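Local atomic coordinates of glycoside hydrolase family 15, cellulose signaling associated protein envoy (Hypocrea jecorina, PDB entry 4WUJ), a protein that probably acts as a blue-light photoreceptor that, through a LOV domain binding flavin mononucleotide, links light sensing with the response to oxidative stress. Residues A50-A55 / E69-N74. Sequence-based numbering, arbitrary orientation.
With FMN (flavin mononucleotide), chain I.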
# COMPACT_ATOMS: atom_id res chain seq x y z
N ALA C 50 11.12 -10.67 16.97
CA ALA C 50 10.23 -10.32 15.86
C ALA C 50 10.31 -8.86 15.42
O ALA C 50 9.29 -8.17 15.42
CB ALA C 50 8.75 -10.66 16.27
N PRO C 51 11.50 -8.40 15.03
CA PRO C 51 11.63 -6.97 14.72
C PRO C 51 10.85 -6.53 13.47
O PRO C 51 10.67 -7.25 12.47
CB PRO C 51 13.14 -6.79 14.50
CG PRO C 51 13.58 -8.12 13.94
CD PRO C 51 12.71 -9.16 14.63
N ILE C 52 10.36 -5.31 13.54
CA ILE C 52 9.83 -4.65 12.34
C ILE C 52 10.96 -4.43 11.31
O ILE C 52 12.01 -3.87 11.64
CB ILE C 52 9.22 -3.29 12.68
CG1 ILE C 52 8.00 -3.46 13.55
CG2 ILE C 52 8.81 -2.53 11.39
CD1 ILE C 52 7.67 -2.18 14.30
N VAL C 53 10.74 -4.92 10.09
CA VAL C 53 11.69 -4.69 9.00
C VAL C 53 11.11 -3.74 7.95
O VAL C 53 11.83 -3.27 7.08
CB VAL C 53 12.16 -5.99 8.34
CG1 VAL C 53 12.90 -6.84 9.36
CG2 VAL C 53 11.04 -6.77 7.77
N TYR C 54 9.80 -3.47 8.06
CA TYR C 54 9.11 -2.52 7.20
C TYR C 54 7.81 -2.06 7.85
O TYR C 54 7.02 -2.91 8.30
CB TYR C 54 8.78 -3.18 5.85
CG TYR C 54 7.98 -2.29 4.93
CD1 TYR C 54 6.57 -2.28 4.97
CD2 TYR C 54 8.62 -1.44 4.02
CE1 TYR C 54 5.84 -1.44 4.11
CE2 TYR C 54 7.90 -0.62 3.17
CZ TYR C 54 6.52 -0.61 3.23
OH TYR C 54 5.87 0.25 2.37
N ALA C 55 7.58 -0.75 7.84
CA ALA C 55 6.27 -0.19 8.16
C ALA C 55 5.82 0.78 7.04
O ALA C 55 6.64 1.55 6.49
CB ALA C 55 6.32 0.53 9.47
N GLU C 69 12.53 5.60 14.78
CA GLU C 69 11.99 5.37 16.11
C GLU C 69 11.50 3.90 16.32
O GLU C 69 11.56 3.39 17.43
CB GLU C 69 10.84 6.36 16.39
CG GLU C 69 11.20 7.87 16.27
CD GLU C 69 10.04 8.84 16.64
OE1 GLU C 69 8.84 8.58 16.38
OE2 GLU C 69 10.33 9.91 17.20
N ILE C 70 11.02 3.24 15.25
CA ILE C 70 10.34 1.95 15.37
C ILE C 70 11.02 0.76 14.63
O ILE C 70 10.86 -0.40 15.00
CB ILE C 70 8.87 2.08 14.98
CG1 ILE C 70 8.72 2.46 13.51
CG2 ILE C 70 8.20 3.12 15.86
CD1 ILE C 70 8.67 1.29 12.57
N MET C 71 11.81 1.04 13.63
CA MET C 71 12.48 -0.04 12.91
C MET C 71 13.36 -0.90 13.80
O MET C 71 14.12 -0.39 14.62
CB MET C 71 13.35 0.53 11.80
CG MET C 71 13.38 -0.35 10.57
SD MET C 71 11.84 -0.35 9.64
CE MET C 71 12.62 -0.10 8.05
N GLY C 72 13.30 -2.21 13.59
CA GLY C 72 14.09 -3.15 14.37
C GLY C 72 13.43 -3.48 15.70
O GLY C 72 13.91 -4.34 16.42
N ARG C 73 12.32 -2.81 16.02
CA ARG C 73 11.66 -3.00 17.30
C ARG C 73 10.50 -3.98 17.18
O ARG C 73 9.92 -4.18 16.10
CB ARG C 73 11.19 -1.65 17.88
CG ARG C 73 12.34 -0.65 17.99
CD ARG C 73 12.30 0.23 19.24
NE ARG C 73 10.99 0.80 19.52
CZ ARG C 73 10.78 1.79 20.40
NH1 ARG C 73 11.80 2.31 21.07
NH2 ARG C 73 9.55 2.26 20.60
N ASN C 74 10.18 -4.61 18.30
CA ASN C 74 8.96 -5.42 18.40
C ASN C 74 7.78 -4.48 18.46
O ASN C 74 7.88 -3.38 19.02
CB ASN C 74 8.97 -6.29 19.65
CG ASN C 74 7.81 -7.25 19.69
OD1 ASN C 74 6.70 -6.87 20.02
ND2 ASN C 74 8.06 -8.52 19.37
N1 FMN I . 0.54 -5.52 18.98
C2 FMN I . -0.20 -4.37 19.16
O2 FMN I . -0.59 -4.05 20.29
N3 FMN I . -0.50 -3.55 18.07
C4 FMN I . -0.09 -3.87 16.80
O4 FMN I . -0.36 -3.12 15.88
C4A FMN I . 0.67 -5.04 16.61
N5 FMN I . 1.12 -5.38 15.34
C5A FMN I . 1.84 -6.53 15.15
C6 FMN I . 2.25 -6.84 13.87
C7 FMN I . 3.01 -7.98 13.64
C7M FMN I . 3.42 -8.28 12.23
C8 FMN I . 3.35 -8.82 14.72
C8M FMN I . 4.17 -10.06 14.48
C9 FMN I . 2.91 -8.50 16.02
C9A FMN I . 2.16 -7.35 16.24
N10 FMN I . 1.72 -7.00 17.52
C10 FMN I . 0.98 -5.85 17.70
C1' FMN I . 1.95 -7.85 18.76
C2' FMN I . 3.26 -7.72 19.50
O2' FMN I . 4.28 -7.42 18.58
C3' FMN I . 3.48 -9.03 20.31
O3' FMN I . 3.48 -10.16 19.44
C4' FMN I . 2.39 -9.21 21.38
O4' FMN I . 2.52 -8.18 22.33
C5' FMN I . 2.41 -10.60 22.06
O5' FMN I . 3.72 -10.91 22.49
P FMN I . 4.25 -10.46 23.93
O1P FMN I . 5.71 -10.87 23.97
O2P FMN I . 4.16 -9.00 24.21
O3P FMN I . 3.48 -11.19 24.98
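I52 is gripped through both its backbone polar groups by the turn that follows helix 67-70: its N donates to R73 O (2.8 Å, N-H...O 165°), and its O accepts a hydrogen bond from G72 N (2.9 Å). The turn, type II from I70 to R73, is closed by R73 N on I70 O, with G72 taking the positive phi that glycine favours. Around these bonds the I52 side chain lies over the turn. With CG1 anti to the carbonyl carbon (chi1 -66°), CG2 stands anti to the backbone N and meets I70 CD1 at 4.0 Å and M71 SD at 4.1 Å, while CD1 rests 3.5 Å from R73 O. I70 CD1 also touches A55 CB, and the bent M71 chain brings CE to V53 O. In this PAS-fold LOV domain the contact joins strand 52-55, outermost of the sheet within this chain and paired with strand 39-44, to the helical connection and the flavin pocket. An alanine at I52 would probably open a gap beside I70 CD1, M71 SD and R73 O, leaving the thioether freer to move. At the pocket end, N74 OD1 accepts hydrogen bonds from O2' of flavin mononucleotide (2.9 Å) and from R76 N, while ND2 bonds D49 O and lies 3.8 Å from A50 CB.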